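Local structure of ATP-binding protein (Mycobacterium tuberculosis, 5UKV) at the interface of chains A and B. The protein acts as the sensor histidine kinase PhoR, important for virulence, probably using ATP to phosphorylate a histidine in the dimerization domain that forms this fragment. Sequence-based numbering; all coordinates share one arbitrary frame. Chains: chain A/B, ATP-binding protein.

Contact 1: the interface of chains A and B. Residues chain A 19, 22-23, 25-26, 29; chain B 25, 61, 65-66, 68-69.
The H-box of a HisKA (DHp) domain, the segment around the phospho-acceptor A:His23, runs along helix 2-40 of chain A and packs against helix 47-73 of chain B. B:Leu69 is the main wedge. Its CG lies anti to the carbonyl carbon (chi1 -71°), and from it the two methyls diverge. The side chain of B:Leu69 crosses A:His23 at about a right angle, and CD2 of B:Leu69 lies over one imidazole face, 3.6 Å from the ring centroid and offset toward the rim, a CH-pi contact. CD1 of B:Leu69 lies against the poorly ordered A:Arg26, near NH1. Between them, CG of B:Leu69 meets CB of A:Ser22 at 3.6 Å; a small serine lets the leucine come so near the helix. The serine OG, turned beside its own backbone N, touches CB of B:Leu68.

One turn away, B:Val65 sets CG1 against the carbonyl oxygen O of A:Ser22 at 3.3 Å, while CG2 faces A:Leu25 and A:Leu29; a short beta-branched residue can touch both the backbone and the neighbouring leucines. A:Leu25 and B:Leu25 meet tip to tip, CD1 to CD1 at 3.9 Å. A:Leu29, at a chi1 of -116° that is not staggered, crosses B:Met61 obliquely. At the rim, A:Arg26 bends at chi3 and crosses B:Asp66 at about a right angle. NH1 of A:Arg26 lies 3.1 Å from OD1 of B:Asp66, a salt bridge but no hydrogen bond, because the N-H points elsewhere.

Contact 2: the interface of chains A and B. Residues chain A 29, 32-33, 61; chain B 58-59, 61-62.
Helix 2-40 of chain A lies against helix 47-73 of chain B here, and helix 47-71 of chain A adds A:Met61 at the side. No polar pair bonds across, so the fit rests on shape. A:Leu29 splits its two methyls over the partner backbone: CD1 sits 3.5 Å from the amide N of B:Gly62, and CD2 turns to B:Ala58, 3.6 Å from its carbonyl O. Glycine and alanine suit these positions because, with little or no side chain, they leave the backbone within contact of the leucine methyls.

A:Arg33 passes alongside the same small residues. Its CG, anti to the carbonyl carbon (chi1 -76°), presses on CB of B:Ala58 at 3.4 Å. The chain then bends at chi3 (95°) and brings one guanidinium face over B:Ser59, whose CA lies 3.8 Å from CZ of A:Arg33. This side chain is poorly ordered, so its tip is a tentative placement. A:Ile32 reaches B:Ala58 lightly with CG2.

A:Met61 and B:Met61, both bent at chi3, cross obliquely, with CE of A:Met61 4.0 Å from SE of B:Met61. Both are selenomethionines, introduced in place of methionine; such flexible unbranched chains adapt well to a crossing. The pair lies inward, toward the middle of the four-helix bundle, and A:Arg33 lies toward its outer edge.

Contact 3: the interface of chains A and B. Residues chain A 7, 11, 14-15, 18; chain B 7, 10-11, 14, 71-72, 74.
The hydrogen bonds centre on A:Arg15, whose chain runs extended from CG to NE. Its guanidinium takes the terminal carboxylate oxygen O of B:Leu74 end-on with two nitrogens: NH1 at 2.8 Å, the straighter bond (161° at H), and NH2 more bent. NH1 of A:Arg15 also donates to the carbonyl O of B:Ala72 at 2.9 Å. Both oxygens lie nearly in the guanidinium plane, yet the donors stand above the planes of the acceptor groups. Arginine suits the place because its several N-H groups can cap the B:Ala72 carbonyl at the end of helix 47-73, whose dipole would favour a positive charge; the bonds to B:Leu74 depend on where the construct ends.

NH2 of A:Arg15 also makes a salt bridge and hydrogen bond to OE1 of A:Glu11 at 2.6 Å. OE1 of A:Glu11 also accepts from the hydroxyl OG of B:Ser10 at 2.8 Å, a donor well above the carboxylate plane. A water links the carbonyl O of A:Ala7 to OE2 of B:Glu11.

Apolar packing is led by B:Met14, a selenomethionine here. SE of B:Met14 rests 3.5 Å from CG of A:Arg15 as the two cross obliquely. CE of B:Met14 touches CG of A:Glu11, the two side chains crossing at about a right angle. CB of B:Met14 touches CD1 of A:Ile18 at 3.7 Å, while A:Met14 slides past in the opposite direction. The contacts pair the two N-terminal helices and link the end of helix 47-73 to the partner; the bonds to the chain terminus may be particular to this fragment.

Contact 4: the interface of chains A and B. Residues chain A 32, 36, 47, 50-51, 54-55, 58; chain B 32, 36, 40, 50-51, 54.
A:Leu51, on helix 47-71 of the HisKA dimerization domain, can be followed outward into chain B. CB of A:Leu51 lies 3.5 Å from NH1 of B:Arg40, and CG keeps near the same nitrogen. CG is anti to the backbone N (chi1 -173°), and the branch divides there. CD1 of A:Leu51 turns inward and meets CD1 of B:Ile54 at 3.9 Å, the two side chains crossing at about a right angle. CB of B:Ala36 is close by. CD2 of A:Leu51 goes the other way and settles over one guanidinium face of B:Arg40, toward its rim and 4.0 Å from CZ. Leucine suits this border because one methyl joins the apolar core while the other backs a charged group.

The edge of that guanidinium belongs to A:Glu55, which comes tip to tip with B:Arg40, their planes nearly coplanar (18° apart). B:Arg40 grips OE1 of A:Glu55 side-on in a salt bridge: NE at 2.8 Å on the syn lone pair, and NH1 nearly along the C-O axis. With its edge bonded and a face under leucine, the arginine tip probably has little freedom to turn. B:Ala36 is small enough to let the glutamate pass, its CB 3.6 Å from OE2 of A:Glu55.

Deeper in, A:Ile32 and B:Ile54 cross at about a right angle, CG2 to CG2 at 3.8 Å, and A:Ile54 crosses B:Ile32 in the same manner, 4.1 Å between their CG2 atoms. The isoleucines, each with CG2 anti to the backbone N, form a beta-branched core layer. A:Val47 meets B:Leu51 tip to tip.

Contact 1: the interface of chains A and B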
loop_
_atom_site.group_PDB
_atom_site.type_symbol
_atom_site.label_atom_id
_atom_site.label_comp_id
_atom_site.label_asym_id
_atom_site.label_seq_id
_atom_site.Cartn_x
_atom_site.Cartn_y
_atom_site.Cartn_z
ATOM N N THR A 19 -11.283 2.047 -3.845
ATOM C CA THR A 19 -11.498 0.705 -3.424
ATOM C C THR A 19 -10.708 -0.359 -4.242
ATOM O O THR A 19 -10.089 -1.220 -3.672
ATOM C CB THR A 19 -13.011 0.471 -3.423
ATOM O OG1 THR A 19 -13.614 1.508 -2.591
ATOM C CG2 THR A 19 -13.364 -0.869 -2.998
ATOM N N SER A 22 -6.887 -0.108 -3.619
ATOM C CA SER A 22 -6.519 -0.570 -2.380
ATOM C C SER A 22 -6.567 -2.059 -2.145
ATOM O O SER A 22 -5.625 -2.574 -1.543
ATOM C CB SER A 22 -7.326 0.086 -1.316
ATOM O OG SER A 22 -7.240 1.501 -1.476
ATOM N N HIS A 23 -7.560 -2.721 -2.726
ATOM C CA HIS A 23 -7.604 -4.167 -2.784
ATOM C C HIS A 23 -6.477 -4.749 -3.578
ATOM O O HIS A 23 -5.919 -5.766 -3.162
ATOM C CB HIS A 23 -8.964 -4.669 -3.317
ATOM C CG HIS A 23 -10.082 -4.600 -2.302
ATOM N ND1 HIS A 23 -10.060 -5.283 -1.117
ATOM C CD2 HIS A 23 -11.296 -4.005 -2.365
ATOM C CE1 HIS A 23 -11.201 -5.086 -0.484
ATOM N NE2 HIS A 23 -11.967 -4.313 -1.220
ATOM N N LEU A 25 -3.447 -3.514 -3.744
ATOM C CA LEU A 25 -2.302 -3.442 -2.816
ATOM C C LEU A 25 -2.372 -4.452 -1.737
ATOM O O LEU A 25 -1.368 -4.956 -1.279
ATOM C CB LEU A 25 -2.205 -2.014 -2.188
ATOM C CG LEU A 25 -1.899 -0.895 -3.143
ATOM C CD1 LEU A 25 -2.193 0.439 -2.446
ATOM C CD2 LEU A 25 -0.422 -1.070 -3.609
ATOM N N ARG A 26 -3.564 -4.738 -1.295
ATOM C CA ARG A 26 -3.757 -5.649 -0.220
ATOM C C ARG A 26 -3.271 -7.044 -0.459
ATOM O O ARG A 26 -2.810 -7.668 0.426
ATOM C CB ARG A 26 -5.211 -5.711 0.137
ATOM C CG ARG A 26 -5.376 -5.598 1.601
ATOM C CD ARG A 26 -6.608 -6.302 2.036
ATOM N NE ARG A 26 -7.553 -5.386 2.589
ATOM C CZ ARG A 26 -8.557 -5.802 3.339
ATOM N NH1 ARG A 26 -9.436 -4.952 3.842
ATOM N NH2 ARG A 26 -8.687 -7.091 3.568
ATOM N N LEU A 29 0.532 -7.387 -0.078
ATOM C CA LEU A 29 0.814 -7.188 1.314
ATOM C C LEU A 29 0.574 -8.360 2.235
ATOM O O LEU A 29 1.273 -8.533 3.268
ATOM C CB LEU A 29 -0.090 -6.079 1.944
ATOM C CG LEU A 29 0.494 -4.859 2.456
ATOM C CD1 LEU A 29 -0.526 -3.807 2.965
ATOM C CD2 LEU A 29 1.688 -5.155 3.380
ATOM N N LEU B 25 3.408 4.823 1.518
ATOM C CA LEU B 25 3.665 3.395 1.297
ATOM C C LEU B 25 5.041 3.195 0.641
ATOM O O LEU B 25 5.703 2.208 0.843
ATOM C CB LEU B 25 2.595 2.811 0.371
ATOM C CG LEU B 25 1.263 2.635 1.064
ATOM C CD1 LEU B 25 0.310 2.155 0.033
ATOM C CD2 LEU B 25 1.399 1.559 2.108
HETATM N N MSE B 61 1.752 -0.640 6.600
HETATM C CA MSE B 61 1.196 -0.551 5.290
HETATM C C MSE B 61 -0.246 -1.059 5.339
HETATM O O MSE B 61 -1.114 -0.456 4.747
HETATM C CB MSE B 61 2.058 -1.302 4.270
HETATM C CG MSE B 61 3.489 -0.809 4.066
HETATM SE SE MSE B 61 4.260 -1.465 2.388
HETATM C CE MSE B 61 5.010 -3.072 3.127
ATOM N N VAL B 65 -3.503 0.999 3.881
ATOM C CA VAL B 65 -4.395 0.444 2.913
ATOM C C VAL B 65 -5.859 0.383 3.448
ATOM O O VAL B 65 -6.806 0.772 2.774
ATOM C CB VAL B 65 -3.862 -0.889 2.373
ATOM C CG1 VAL B 65 -4.887 -1.536 1.482
ATOM C CG2 VAL B 65 -2.477 -0.647 1.602
ATOM N N ASP B 66 -6.044 -0.117 4.643
ATOM C CA ASP B 66 -7.374 -0.166 5.221
ATOM C C ASP B 66 -7.944 1.227 5.425
ATOM O O ASP B 66 -9.158 1.429 5.354
ATOM C CB ASP B 66 -7.393 -0.936 6.498
ATOM C CG ASP B 66 -7.399 -2.430 6.258
ATOM O OD1 ASP B 66 -7.435 -2.872 5.078
ATOM O OD2 ASP B 66 -7.337 -3.181 7.247
ATOM N N LEU B 68 -7.648 3.721 3.439
ATOM C CA LEU B 68 -8.131 4.097 2.142
ATOM C C LEU B 68 -9.452 3.413 1.861
ATOM O O LEU B 68 -10.436 4.062 1.386
ATOM C CB LEU B 68 -7.156 3.695 1.022
ATOM C CG LEU B 68 -5.879 4.484 0.818
ATOM C CD1 LEU B 68 -4.831 3.901 -0.152
ATOM C CD2 LEU B 68 -6.251 5.860 0.334
ATOM N N LEU B 69 -9.466 2.108 2.076
ATOM C CA LEU B 69 -10.691 1.368 1.848
ATOM C C LEU B 69 -11.845 1.981 2.698
ATOM O O LEU B 69 -12.970 2.012 2.267
ATOM C CB LEU B 69 -10.520 -0.145 2.152
ATOM C CG LEU B 69 -9.646 -1.011 1.179
ATOM C CD1 LEU B 69 -9.218 -2.383 1.708
ATOM C CD2 LEU B 69 -10.440 -1.333 -0.103
#

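Contact 2: the interface of chains A and B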
loop_
_atom_site.group_PDB
_atom_site.type_symbol
_atom_site.label_atom_id
_atom_site.label_comp_id
_atom_site.label_asym_id
_atom_site.label_seq_id
_atom_site.Cartn_x
_atom_site.Cartn_y
_atom_site.Cartn_z
ATOM N N LEU A 29 0.532 -7.387 -0.078
ATOM C CA LEU A 29 0.814 -7.188 1.314
ATOM C C LEU A 29 0.574 -8.360 2.235
ATOM O O LEU A 29 1.273 -8.533 3.268
ATOM C CB LEU A 29 -0.090 -6.079 1.944
ATOM C CG LEU A 29 0.494 -4.859 2.456
ATOM C CD1 LEU A 29 -0.526 -3.807 2.965
ATOM C CD2 LEU A 29 1.688 -5.155 3.380
ATOM N N ILE A 32 3.542 -10.731 1.969
ATOM C CA ILE A 32 4.637 -10.301 2.738
ATOM C C ILE A 32 4.387 -10.597 4.221
ATOM O O ILE A 32 5.240 -11.185 4.933
ATOM C CB ILE A 32 4.904 -8.823 2.472
ATOM C CG1 ILE A 32 5.352 -8.546 1.046
ATOM C CG2 ILE A 32 5.937 -8.343 3.463
ATOM C CD1 ILE A 32 5.050 -7.173 0.450
ATOM N N ARG A 33 3.223 -10.227 4.719
ATOM C CA ARG A 33 2.900 -10.473 6.107
ATOM C C ARG A 33 2.843 -11.941 6.489
ATOM O O ARG A 33 3.388 -12.315 7.458
ATOM C CB ARG A 33 1.591 -9.833 6.477
ATOM C CG ARG A 33 1.656 -8.349 6.668
ATOM C CD ARG A 33 0.319 -7.791 7.053
ATOM N NE ARG A 33 0.231 -7.674 8.487
ATOM C CZ ARG A 33 -0.680 -6.930 9.082
ATOM N NH1 ARG A 33 -1.555 -6.295 8.328
ATOM N NH2 ARG A 33 -0.709 -6.821 10.399
HETATM N N MSE A 61 4.311 -4.148 -5.449
HETATM C CA MSE A 61 3.586 -3.050 -4.889
HETATM C C MSE A 61 4.193 -1.738 -5.170
HETATM O O MSE A 61 3.526 -0.707 -5.259
HETATM C CB MSE A 61 3.632 -3.098 -3.303
HETATM C CG MSE A 61 2.664 -4.060 -2.795
HETATM SE SE MSE A 61 2.798 -4.163 -0.772
HETATM C CE MSE A 61 1.775 -2.586 -0.498
ATOM N N ALA B 58 5.141 -3.988 7.069
ATOM C CA ALA B 58 3.968 -4.572 6.483
ATOM C C ALA B 58 2.713 -4.276 7.300
ATOM O O ALA B 58 1.673 -3.964 6.737
ATOM C CB ALA B 58 4.111 -6.043 6.301
ATOM N N SER B 59 2.839 -4.266 8.610
ATOM C CA SER B 59 1.683 -3.962 9.446
ATOM C C SER B 59 1.268 -2.516 9.269
ATOM O O SER B 59 0.094 -2.194 9.268
ATOM C CB SER B 59 2.084 -4.236 10.915
ATOM O OG SER B 59 1.294 -3.435 11.800
HETATM N N MSE B 61 1.752 -0.640 6.600
HETATM C CA MSE B 61 1.196 -0.551 5.290
HETATM C C MSE B 61 -0.246 -1.059 5.339
HETATM O O MSE B 61 -1.114 -0.456 4.747
HETATM C CB MSE B 61 2.058 -1.302 4.270
HETATM C CG MSE B 61 3.489 -0.809 4.066
HETATM SE SE MSE B 61 4.260 -1.465 2.388
HETATM C CE MSE B 61 5.010 -3.072 3.127
ATOM N N GLY B 62 -0.497 -2.127 6.063
ATOM C CA GLY B 62 -1.873 -2.677 6.235
ATOM C C GLY B 62 -2.829 -1.610 6.712
ATOM O O GLY B 62 -3.957 -1.527 6.303
#

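Contact 3: the interface of chains A and B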
loop_
_atom_site.group_PDB
_atom_site.type_symbol
_atom_site.label_atom_id
_atom_site.label_comp_id
_atom_site.label_asym_id
_atom_site.label_seq_id
_atom_site.Cartn_x
_atom_site.Cartn_y
_atom_site.Cartn_z
ATOM N N ALA A 7 -21.078 15.812 -10.623
ATOM C CA ALA A 7 -20.174 15.832 -9.539
ATOM C C ALA A 7 -20.206 14.546 -8.668
ATOM O O ALA A 7 -19.165 14.092 -8.222
ATOM C CB ALA A 7 -20.472 17.015 -8.671
ATOM N N GLU A 11 -17.357 11.805 -8.061
ATOM C CA GLU A 11 -17.018 11.355 -6.726
ATOM C C GLU A 11 -17.154 9.807 -6.503
ATOM O O GLU A 11 -16.253 9.204 -5.957
ATOM C CB GLU A 11 -17.811 12.113 -5.703
ATOM C CG GLU A 11 -17.563 11.602 -4.293
ATOM C CD GLU A 11 -18.603 11.956 -3.272
ATOM O OE1 GLU A 11 -18.269 11.664 -2.107
ATOM O OE2 GLU A 11 -19.661 12.583 -3.617
HETATM N N MSE A 14 -14.296 8.053 -8.216
HETATM C CA MSE A 14 -13.089 8.187 -7.363
HETATM C C MSE A 14 -13.152 7.172 -6.201
HETATM O O MSE A 14 -12.227 6.443 -5.908
HETATM C CB MSE A 14 -12.975 9.601 -6.825
HETATM C CG MSE A 14 -11.881 9.777 -5.833
HETATM SE SE MSE A 14 -10.069 9.620 -6.731
HETATM C CE MSE A 14 -10.044 11.171 -7.907
ATOM N N ARG A 15 -14.313 7.076 -5.505
ATOM C CA ARG A 15 -14.442 6.069 -4.488
ATOM C C ARG A 15 -14.237 4.625 -4.968
ATOM O O ARG A 15 -13.542 3.884 -4.347
ATOM C CB ARG A 15 -15.884 6.041 -3.830
ATOM C CG ARG A 15 -16.201 7.282 -3.030
ATOM C CD ARG A 15 -17.687 7.079 -2.499
ATOM N NE ARG A 15 -18.034 8.342 -1.900
ATOM C CZ ARG A 15 -17.862 8.641 -0.629
ATOM N NH1 ARG A 15 -17.415 7.756 0.228
ATOM N NH2 ARG A 15 -18.142 9.849 -0.198
ATOM N N ILE A 18 -10.495 4.175 -5.678
ATOM C CA ILE A 18 -9.820 3.996 -4.421
ATOM C C ILE A 18 -10.061 2.571 -3.807
ATOM O O ILE A 18 -9.067 1.902 -3.371
ATOM C CB ILE A 18 -10.092 5.146 -3.469
ATOM C CG1 ILE A 18 -9.343 6.318 -3.907
ATOM C CG2 ILE A 18 -9.646 4.755 -2.066
ATOM C CD1 ILE A 18 -9.762 7.621 -3.339
ATOM N N ALA B 7 -19.691 17.355 -3.263
ATOM C CA ALA B 7 -19.206 16.189 -3.960
ATOM C C ALA B 7 -17.800 16.445 -4.457
ATOM O O ALA B 7 -16.975 15.553 -4.353
ATOM C CB ALA B 7 -20.096 15.831 -5.085
ATOM N N SER B 10 -15.377 16.511 -1.563
ATOM C CA SER B 10 -15.168 15.124 -1.161
ATOM C C SER B 10 -14.173 14.400 -2.090
ATOM O O SER B 10 -13.223 13.771 -1.634
ATOM C CB SER B 10 -16.476 14.437 -1.194
ATOM O OG SER B 10 -16.316 13.135 -0.821
ATOM N N GLU B 11 -14.349 14.533 -3.374
ATOM C CA GLU B 11 -13.401 13.973 -4.403
ATOM C C GLU B 11 -11.956 14.494 -4.304
ATOM O O GLU B 11 -11.007 13.763 -4.360
ATOM C CB GLU B 11 -13.959 14.231 -5.824
ATOM C CG GLU B 11 -13.120 13.634 -6.916
ATOM C CD GLU B 11 -13.392 14.173 -8.317
ATOM O OE1 GLU B 11 -12.415 14.585 -9.007
ATOM O OE2 GLU B 11 -14.599 14.254 -8.684
HETATM N N MSE B 14 -10.324 12.961 -1.141
HETATM C CA MSE B 14 -9.919 11.621 -1.504
HETATM C C MSE B 14 -8.705 11.541 -2.406
HETATM O O MSE B 14 -7.791 10.726 -2.184
HETATM C CB MSE B 14 -11.066 10.889 -2.164
HETATM C CG MSE B 14 -12.172 10.551 -1.101
HETATM SE SE MSE B 14 -13.521 9.314 -1.922
HETATM C CE MSE B 14 -14.517 10.701 -2.807
ATOM N N LEU B 71 -12.099 5.059 3.961
ATOM C CA LEU B 71 -12.414 6.371 3.410
ATOM C C LEU B 71 -13.343 6.328 2.256
ATOM O O LEU B 71 -14.310 7.092 2.225
ATOM C CB LEU B 71 -11.141 7.069 2.947
ATOM C CG LEU B 71 -11.238 8.402 2.237
ATOM C CD1 LEU B 71 -11.451 9.386 3.336
ATOM C CD2 LEU B 71 -10.016 8.703 1.377
ATOM N N ALA B 72 -13.112 5.406 1.363
ATOM C CA ALA B 72 -13.974 5.154 0.230
ATOM C C ALA B 72 -15.405 4.828 0.639
ATOM O O ALA B 72 -16.317 5.136 -0.109
ATOM C CB ALA B 72 -13.430 4.053 -0.678
ATOM N N LEU B 74 -16.856 5.955 3.404
ATOM C CA LEU B 74 -17.528 6.980 4.204
ATOM C C LEU B 74 -18.089 8.108 3.336
ATOM O O LEU B 74 -17.394 8.936 2.749
ATOM C CB LEU B 74 -16.652 7.478 5.295
ATOM C CG LEU B 74 -16.325 6.417 6.324
ATOM C CD1 LEU B 74 -15.332 7.032 7.295
ATOM C CD2 LEU B 74 -17.522 5.811 7.033
ATOM O OXT LEU B 74 -19.303 8.236 3.152
HETATM O O HOH W 1 -16.901 15.785 -8.033
#

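Contact 4: the interface of chains A and B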
loop_
_atom_site.group_PDB
_atom_site.type_symbol
_atom_site.label_atom_id
_atom_site.label_comp_id
_atom_site.label_asym_id
_atom_site.label_seq_id
_atom_site.Cartn_x
_atom_site.Cartn_y
_atom_site.Cartn_z
ATOM N N ILE A 32 3.542 -10.731 1.969
ATOM C CA ILE A 32 4.637 -10.301 2.738
ATOM C C ILE A 32 4.387 -10.597 4.221
ATOM O O ILE A 32 5.240 -11.185 4.933
ATOM C CB ILE A 32 4.904 -8.823 2.472
ATOM C CG1 ILE A 32 5.352 -8.546 1.046
ATOM C CG2 ILE A 32 5.937 -8.343 3.463
ATOM C CD1 ILE A 32 5.050 -7.173 0.450
ATOM N N ALA A 36 6.366 -13.380 6.623
ATOM C CA ALA A 36 7.064 -12.982 7.854
ATOM C C ALA A 36 6.554 -13.651 9.080
ATOM O O ALA A 36 7.320 -14.069 9.931
ATOM C CB ALA A 36 7.041 -11.457 8.016
ATOM N N VAL A 47 15.113 -19.291 4.355
ATOM C CA VAL A 47 14.789 -17.905 4.452
ATOM C C VAL A 47 15.103 -17.159 3.175
ATOM O O VAL A 47 14.523 -16.149 2.919
ATOM C CB VAL A 47 15.451 -17.228 5.636
ATOM C CG1 VAL A 47 14.791 -15.912 5.881
ATOM C CG2 VAL A 47 15.244 -18.042 6.864
ATOM N N LEU A 50 12.053 -17.366 1.126
ATOM C CA LEU A 50 11.039 -16.614 1.772
ATOM C C LEU A 50 11.252 -15.146 1.460
ATOM O O LEU A 50 10.388 -14.471 1.065
ATOM C CB LEU A 50 11.203 -16.842 3.262
ATOM C CG LEU A 50 10.105 -16.485 4.215
ATOM C CD1 LEU A 50 8.929 -17.385 4.060
ATOM C CD2 LEU A 50 10.467 -16.376 5.672
ATOM N N LEU A 51 12.472 -14.707 1.595
ATOM C CA LEU A 51 12.895 -13.307 1.337
ATOM C C LEU A 51 12.753 -12.868 -0.122
ATOM O O LEU A 51 12.275 -11.718 -0.408
ATOM C CB LEU A 51 14.354 -13.063 1.815
ATOM C CG LEU A 51 14.823 -11.593 1.735
ATOM C CD1 LEU A 51 13.894 -10.695 2.587
ATOM C CD2 LEU A 51 16.178 -11.509 2.228
ATOM N N ILE A 54 9.166 -12.184 -0.703
ATOM C CA ILE A 54 8.888 -10.938 -0.086
ATOM C C ILE A 54 9.372 -9.780 -0.917
ATOM O O ILE A 54 8.634 -8.828 -1.136
ATOM C CB ILE A 54 9.412 -10.837 1.354
ATOM C CG1 ILE A 54 8.564 -11.716 2.274
ATOM C CG2 ILE A 54 9.487 -9.341 1.759
ATOM C CD1 ILE A 54 9.190 -11.980 3.663
ATOM N N GLU A 55 10.571 -9.868 -1.453
ATOM C CA GLU A 55 11.131 -8.844 -2.294
ATOM C C GLU A 55 10.332 -8.654 -3.574
ATOM O O GLU A 55 10.106 -7.582 -4.005
ATOM C CB GLU A 55 12.579 -9.173 -2.629
ATOM C CG GLU A 55 13.528 -8.944 -1.490
ATOM C CD GLU A 55 14.983 -9.324 -1.796
ATOM O OE1 GLU A 55 15.357 -10.475 -1.621
ATOM O OE2 GLU A 55 15.750 -8.454 -2.204
ATOM N N ALA A 58 7.154 -6.828 -2.854
ATOM C CA ALA A 58 7.376 -5.468 -2.482
ATOM C C ALA A 58 7.598 -4.673 -3.777
ATOM O O ALA A 58 7.167 -3.523 -3.881
ATOM C CB ALA A 58 8.531 -5.301 -1.511
ATOM N N ILE B 32 12.162 -1.993 3.100
ATOM C CA ILE B 32 12.231 -3.463 2.943
ATOM C C ILE B 32 13.346 -3.800 1.910
ATOM O O ILE B 32 14.141 -4.745 2.129
ATOM C CB ILE B 32 10.849 -4.060 2.563
ATOM C CG1 ILE B 32 9.924 -3.952 3.760
ATOM C CG2 ILE B 32 10.957 -5.466 1.957
ATOM C CD1 ILE B 32 8.502 -4.140 3.340
ATOM N N ALA B 36 16.748 -5.688 2.741
ATOM C CA ALA B 36 16.956 -6.982 2.148
ATOM C C ALA B 36 18.284 -7.079 1.377
ATOM O O ALA B 36 19.048 -8.052 1.498
ATOM C CB ALA B 36 15.790 -7.324 1.210
ATOM N N ARG B 40 21.438 -9.646 2.173
ATOM C CA ARG B 40 21.872 -10.563 1.142
ATOM C C ARG B 40 23.362 -10.428 0.859
ATOM O O ARG B 40 23.962 -11.344 0.510
ATOM C CB ARG B 40 21.083 -10.393 -0.129
ATOM C CG ARG B 40 19.683 -10.937 -0.023
ATOM C CD ARG B 40 19.133 -11.370 -1.357
ATOM N NE ARG B 40 17.764 -11.816 -1.318
ATOM C CZ ARG B 40 17.407 -13.077 -1.233
ATOM N NH1 ARG B 40 16.143 -13.384 -1.225
ATOM N NH2 ARG B 40 18.306 -14.030 -1.166
ATOM N N LEU B 50 15.851 -8.328 10.599
ATOM C CA LEU B 50 15.390 -8.007 9.295
ATOM C C LEU B 50 13.915 -8.412 9.178
ATOM O O LEU B 50 13.102 -7.641 8.718
ATOM C CB LEU B 50 16.172 -8.832 8.240
ATOM C CG LEU B 50 15.605 -8.844 6.867
ATOM C CD1 LEU B 50 15.691 -7.494 6.187
ATOM C CD2 LEU B 50 16.327 -9.837 6.054
ATOM N N LEU B 51 13.621 -9.666 9.487
ATOM C CA LEU B 51 12.219 -10.155 9.363
ATOM C C LEU B 51 11.245 -9.428 10.269
ATOM O O LEU B 51 10.073 -9.257 9.886
ATOM C CB LEU B 51 12.096 -11.640 9.668
ATOM C CG LEU B 51 12.263 -12.567 8.457
ATOM C CD1 LEU B 51 11.064 -12.388 7.498
ATOM C CD2 LEU B 51 13.488 -12.342 7.628
ATOM N N ILE B 54 10.545 -6.139 8.537
ATOM C CA ILE B 54 9.625 -6.393 7.408
ATOM C C ILE B 54 8.167 -6.529 7.985
ATOM O O ILE B 54 7.207 -5.907 7.431
ATOM C CB ILE B 54 10.055 -7.629 6.639
ATOM C CG1 ILE B 54 11.284 -7.333 5.808
ATOM C CG2 ILE B 54 8.990 -8.028 5.674
ATOM C CD1 ILE B 54 12.064 -8.551 5.281
#

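The four contacts follow one another along the dimeric bundle. Measured between the centres of their C-alpha atoms, contact 3, nearest the N termini, lies about 15 Å from contact 1, contact 1 about 9 Å from contact 2, and contact 2 about 11 Å from contact 4, while contacts 3 and 4 are about 34 Å apart. A:Leu29 and B:Met61 belong to both contacts 1 and 2, and A:Ile32 to contacts 2 and 4. Helix 2-40 of chain A enters every contact, so the interface is continuous from the paired N-terminal helices, past the phospho-acceptor histidine, to the inter-helix loop.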